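Local coordinates for protein leucine aminopeptidase (PDB 7D1B) that probably acts as a zinc-dependent glutaminyl cyclase of the M28 peptidase family, converting N-terminal glutamine of peptides to pyroglutamate, at residues F85-F97 / A107-P119. Residues are numbered along the deposited sequence; the frame is centred on the assembly and turned at random.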
loop_
_atom_site.group_PDB
_atom_site.type_symbol
_atom_site.label_atom_id
_atom_site.label_comp_id
_atom_site.label_asym_id
_atom_site.label_seq_id
_atom_site.Cartn_x
_atom_site.Cartn_y
_atom_site.Cartn_z
ATOM N N PHE A 85 5.158 14.358 -4.154
ATOM C CA PHE A 85 4.860 14.521 -2.738
ATOM C C PHE A 85 5.466 15.805 -2.186
ATOM O O PHE A 85 4.810 16.538 -1.434
ATOM C CB PHE A 85 5.346 13.308 -1.943
ATOM C CG PHE A 85 4.592 12.020 -2.217
ATOM C CD1 PHE A 85 3.201 12.004 -2.313
ATOM C CD2 PHE A 85 5.285 10.823 -2.367
ATOM C CE1 PHE A 85 2.520 10.807 -2.530
ATOM C CE2 PHE A 85 4.602 9.641 -2.592
ATOM C CZ PHE A 85 3.231 9.639 -2.670
ATOM N N GLU A 86 6.722 16.097 -2.534
ATOM C CA GLU A 86 7.345 17.324 -2.046
ATOM C C GLU A 86 6.615 18.551 -2.562
ATOM O O GLU A 86 6.448 19.539 -1.830
ATOM C CB GLU A 86 8.815 17.373 -2.462
ATOM C CG GLU A 86 9.697 16.410 -1.672
ATOM C CD GLU A 86 11.159 16.460 -2.071
ATOM O OE1 GLU A 86 11.490 16.948 -3.173
ATOM O OE2 GLU A 86 11.982 16.012 -1.260
ATOM N N GLY A 87 6.152 18.503 -3.813
ATOM C CA GLY A 87 5.463 19.645 -4.370
ATOM C C GLY A 87 4.136 19.914 -3.709
ATOM O O GLY A 87 3.585 21.004 -3.875
ATOM N N LEU A 88 3.605 18.938 -2.972
ATOM C CA LEU A 88 2.333 19.098 -2.279
ATOM C C LEU A 88 2.495 19.244 -0.772
ATOM O O LEU A 88 1.493 19.320 -0.050
ATOM C CB LEU A 88 1.381 17.964 -2.671
ATOM C CG LEU A 88 0.918 18.102 -4.132
ATOM C CD1 LEU A 88 0.329 16.808 -4.652
ATOM C CD2 LEU A 88 -0.097 19.240 -4.260
ATOM N N GLY A 89 3.733 19.335 -0.283
ATOM C CA GLY A 89 4.004 19.693 1.095
ATOM C C GLY A 89 4.561 18.588 1.962
ATOM O O GLY A 89 4.835 18.851 3.133
ATOM N N ALA A 90 4.740 17.367 1.456
ATOM C CA ALA A 90 5.245 16.299 2.310
ATOM C C ALA A 90 6.761 16.382 2.427
ATOM O O ALA A 90 7.451 16.825 1.505
ATOM C CB ALA A 90 4.893 14.939 1.716
ATOM N N LYS A 91 7.284 15.908 3.555
ATOM C CA LYS A 91 8.719 15.660 3.663
ATOM C C LYS A 91 8.993 14.232 3.210
ATOM O O LYS A 91 8.365 13.298 3.705
ATOM C CB LYS A 91 9.175 15.821 5.107
ATOM C CG LYS A 91 10.651 15.574 5.259
ATOM C CD LYS A 91 11.164 16.181 6.544
ATOM C CE LYS A 91 12.684 16.132 6.613
ATOM N NZ LYS A 91 13.171 14.744 6.769
ATOM N N VAL A 92 9.916 14.053 2.269
ATOM C CA VAL A 92 10.175 12.731 1.700
ATOM C C VAL A 92 11.538 12.251 2.176
ATOM O O VAL A 92 12.537 12.962 2.020
ATOM C CB VAL A 92 10.089 12.741 0.163
ATOM C CG1 VAL A 92 10.488 11.379 -0.413
ATOM C CG2 VAL A 92 8.688 13.123 -0.297
ATOM N N VAL A 93 11.578 11.038 2.729
ATOM C CA VAL A 93 12.807 10.403 3.190
ATOM C C VAL A 93 12.946 9.063 2.487
ATOM O O VAL A 93 11.959 8.365 2.236
ATOM C CB VAL A 93 12.845 10.279 4.735
ATOM C CG1 VAL A 93 13.903 9.303 5.212
ATOM C CG2 VAL A 93 13.067 11.652 5.368
ATOM N N ARG A 94 14.181 8.715 2.164
ATOM C CA ARG A 94 14.526 7.427 1.578
ATOM C C ARG A 94 15.100 6.512 2.650
ATOM O O ARG A 94 15.906 6.949 3.476
ATOM C CB ARG A 94 15.582 7.634 0.491
ATOM C CG ARG A 94 15.104 8.487 -0.677
ATOM C CD ARG A 94 16.257 8.911 -1.584
ATOM N NE ARG A 94 16.944 7.774 -2.175
ATOM C CZ ARG A 94 16.585 7.183 -3.311
ATOM N NH1 ARG A 94 15.533 7.617 -3.997
ATOM N NH2 ARG A 94 17.282 6.143 -3.757
ATOM N N GLN A 95 14.711 5.244 2.630
ATOM C CA GLN A 95 15.373 4.220 3.436
ATOM C C GLN A 95 16.067 3.296 2.453
ATOM O O GLN A 95 15.424 2.438 1.843
ATOM C CB GLN A 95 14.413 3.402 4.289
ATOM C CG GLN A 95 13.531 4.141 5.213
ATOM C CD GLN A 95 12.785 3.189 6.154
ATOM O OE1 GLN A 95 12.354 2.074 5.773
ATOM N NE2 GLN A 95 12.644 3.617 7.405
ATOM N N GLU A 96 17.370 3.483 2.289
ATOM C CA GLU A 96 18.148 2.727 1.322
ATOM C C GLU A 96 18.807 1.542 2.012
ATOM O O GLU A 96 19.356 1.680 3.106
ATOM C CB GLU A 96 19.227 3.628 0.716
ATOM C CG GLU A 96 18.663 4.828 -0.049
ATOM C CD GLU A 96 19.735 5.739 -0.616
ATOM O OE1 GLU A 96 20.929 5.589 -0.263
ATOM O OE2 GLU A 96 19.374 6.610 -1.431
ATOM N N PHE A 97 18.782 0.386 1.357
ATOM C CA PHE A 97 19.402 -0.810 1.914
ATOM C C PHE A 97 19.698 -1.775 0.774
ATOM O O PHE A 97 19.295 -1.554 -0.364
ATOM C CB PHE A 97 18.550 -1.434 3.031
ATOM C CG PHE A 97 17.176 -1.904 2.596
ATOM C CD1 PHE A 97 16.132 -1.008 2.400
ATOM C CD2 PHE A 97 16.924 -3.263 2.433
ATOM C CE1 PHE A 97 14.869 -1.472 2.020
ATOM C CE2 PHE A 97 15.675 -3.730 2.070
ATOM C CZ PHE A 97 14.648 -2.845 1.863
ATOM N N ALA A 107 23.902 -8.425 -5.073
ATOM C CA ALA A 107 23.108 -7.588 -4.200
ATOM C C ALA A 107 22.137 -6.769 -5.035
ATOM O O ALA A 107 22.422 -6.398 -6.185
ATOM C CB ALA A 107 24.015 -6.627 -3.434
ATOM N N VAL A 108 20.977 -6.483 -4.454
ATOM C CA VAL A 108 20.008 -5.589 -5.061
ATOM C C VAL A 108 19.810 -4.405 -4.136
ATOM O O VAL A 108 19.614 -4.579 -2.922
ATOM C CB VAL A 108 18.690 -6.307 -5.415
ATOM C CG1 VAL A 108 18.052 -7.004 -4.235
ATOM C CG2 VAL A 108 17.719 -5.362 -6.109
ATOM N N ASP A 109 19.894 -3.207 -4.714
ATOM C CA ASP A 109 19.580 -1.982 -3.993
ATOM C C ASP A 109 18.074 -1.840 -3.850
ATOM O O ASP A 109 17.342 -1.980 -4.834
ATOM C CB ASP A 109 20.098 -0.784 -4.787
ATOM C CG ASP A 109 21.592 -0.652 -4.739
ATOM O OD1 ASP A 109 22.170 -0.864 -3.658
ATOM O OD2 ASP A 109 22.178 -0.322 -5.785
ATOM N N MET A 110 17.623 -1.575 -2.629
ATOM C CA MET A 110 16.226 -1.355 -2.303
ATOM C C MET A 110 16.096 0.015 -1.660
ATOM O O MET A 110 17.001 0.473 -0.940
ATOM C CB MET A 110 15.746 -2.411 -1.307
ATOM C CG MET A 110 15.865 -3.800 -1.831
ATOM S SD MET A 110 14.400 -4.131 -2.823
ATOM C CE MET A 110 14.585 -5.898 -3.165
ATOM N N THR A 111 14.945 0.649 -1.881
ATOM C CA THR A 111 14.661 1.941 -1.251
ATOM C C THR A 111 13.193 1.995 -0.858
ATOM O O THR A 111 12.322 1.978 -1.735
ATOM C CB THR A 111 14.974 3.116 -2.192
ATOM O OG1 THR A 111 16.303 2.993 -2.700
ATOM C CG2 THR A 111 14.854 4.452 -1.447
ATOM N N ASN A 112 12.902 2.085 0.442
ATOM C CA ASN A 112 11.551 2.465 0.837
ATOM C C ASN A 112 11.445 3.986 0.775
ATOM O O ASN A 112 12.411 4.701 1.038
ATOM C CB ASN A 112 11.246 2.047 2.275
ATOM C CG ASN A 112 11.259 0.543 2.494
ATOM O OD1 ASN A 112 10.938 -0.250 1.593
ATOM N ND2 ASN A 112 11.597 0.146 3.718
ATOM N N LEU A 113 10.274 4.483 0.410
ATOM C CA LEU A 113 10.034 5.926 0.383
ATOM C C LEU A 113 9.002 6.277 1.445
ATOM O O LEU A 113 7.990 5.591 1.588
ATOM C CB LEU A 113 9.510 6.354 -0.985
ATOM C CG LEU A 113 9.725 7.736 -1.599
ATOM C CD1 LEU A 113 11.208 8.051 -1.682
ATOM C CD2 LEU A 113 9.099 7.842 -2.984
ATOM N N ILE A 114 9.252 7.338 2.199
ATOM C CA ILE A 114 8.312 7.793 3.214
ATOM C C ILE A 114 7.981 9.243 2.909
ATOM O O ILE A 114 8.881 10.083 2.835
ATOM C CB ILE A 114 8.886 7.661 4.630
ATOM C CG1 ILE A 114 9.312 6.218 4.917
ATOM C CG2 ILE A 114 7.866 8.166 5.669
ATOM C CD1 ILE A 114 10.219 6.084 6.132
ATOM N N ALA A 115 6.698 9.543 2.744
ATOM C CA ALA A 115 6.213 10.914 2.580
ATOM C C ALA A 115 5.418 11.262 3.833
ATOM O O ALA A 115 4.363 10.677 4.080
ATOM C CB ALA A 115 5.361 11.055 1.324
ATOM N N SER A 116 5.941 12.193 4.629
ATOM C CA SER A 116 5.429 12.463 5.964
ATOM C C SER A 116 4.636 13.755 5.984
ATOM O O SER A 116 5.072 14.782 5.441
ATOM C CB SER A 116 6.579 12.578 6.969
ATOM O OG SER A 116 7.214 11.355 7.218
ATOM N N TRP A 117 3.515 13.698 6.693
ATOM C CA TRP A 117 2.611 14.815 6.921
ATOM C C TRP A 117 2.436 15.009 8.423
ATOM O O TRP A 117 2.302 14.038 9.182
ATOM C CB TRP A 117 1.221 14.490 6.327
ATOM C CG TRP A 117 1.235 14.012 4.898
ATOM C CD1 TRP A 117 1.216 12.715 4.477
ATOM C CD2 TRP A 117 1.302 14.818 3.712
ATOM N NE1 TRP A 117 1.233 12.655 3.103
ATOM C CE2 TRP A 117 1.286 13.936 2.607
ATOM C CE3 TRP A 117 1.356 16.205 3.477
ATOM C CZ2 TRP A 117 1.305 14.390 1.285
ATOM C CZ3 TRP A 117 1.394 16.650 2.160
ATOM C CH2 TRP A 117 1.362 15.747 1.078
ATOM N N PHE A 118 2.406 16.272 8.841
ATOM C CA PHE A 118 2.091 16.683 10.214
ATOM C C PHE A 118 3.176 16.201 11.178
ATOM O O PHE A 118 2.969 15.263 11.955
ATOM C CB PHE A 118 0.692 16.223 10.667
ATOM C CG PHE A 118 -0.359 16.219 9.570
ATOM C CD1 PHE A 118 -0.564 17.325 8.725
ATOM C CD2 PHE A 118 -1.124 15.079 9.362
ATOM C CE1 PHE A 118 -1.513 17.274 7.705
ATOM C CE2 PHE A 118 -2.093 15.036 8.346
ATOM C CZ PHE A 118 -2.283 16.137 7.528
ATOM N N PRO A 119 4.352 16.820 11.147
ATOM C CA PRO A 119 5.475 16.279 11.934
ATOM C C PRO A 119 5.314 16.437 13.438
ATOM O O PRO A 119 5.927 15.673 14.192
ATOM C CB PRO A 119 6.689 17.068 11.416
ATOM C CG PRO A 119 6.087 18.349 10.874
ATOM C CD PRO A 119 4.765 17.929 10.272
HETATM O O HOH W 1 5.044 17.551 5.548
HETATM O O HOH W 2 9.505 11.470 5.906
HETATM O O HOH W 3 20.936 0.546 -1.495
#
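Phe97 and Met110 pair near one end of an antiparallel beta hairpin, strands 91-99 and 108-117, which forms the margin of the mixed sheet in this M28-family fold and illustrates how residues paired across antiparallel strands put their side chains on the same face, where they meet. CB of Met110 sits over one face of the Phe97 ring, 3.4 Å from CZ. With chi1 at 62°, CG of Phe97 lies between the backbone N and the carbonyl carbon, which folds the ring back across the neighbouring strand. Without the ring, as with an alanine here, the Met110 methylene would probably lose its cover and His210 of helix 206-218 its stacking partner. On the same face, Asn112 ND2 donates to Gln95 OE1 at 2.9 Å along a nearly straight path (178°), in the plane of the Gln95 carbonyl and in the amide plane of Asn112, although the two amides are turned 39° apart. ND2 also donates to Gly207 O, and OD1 accepts from Asp185 N. The other face carries Arg94, whose guanidinium lies flat over Thr111 CG2 and, in a salt bridge, grips Glu96 OE2 side-on through NE (2.8 Å) and NH2. Farther along, Ala115 CB meets the face of the Phe85 ring, bringing the end of helix 72-87 down on the sheet. A Schellman motif closes that helix at Gly89, and Ala90 CB then rests over the six-membered ring of Trp117, 3.7 Å from CZ2.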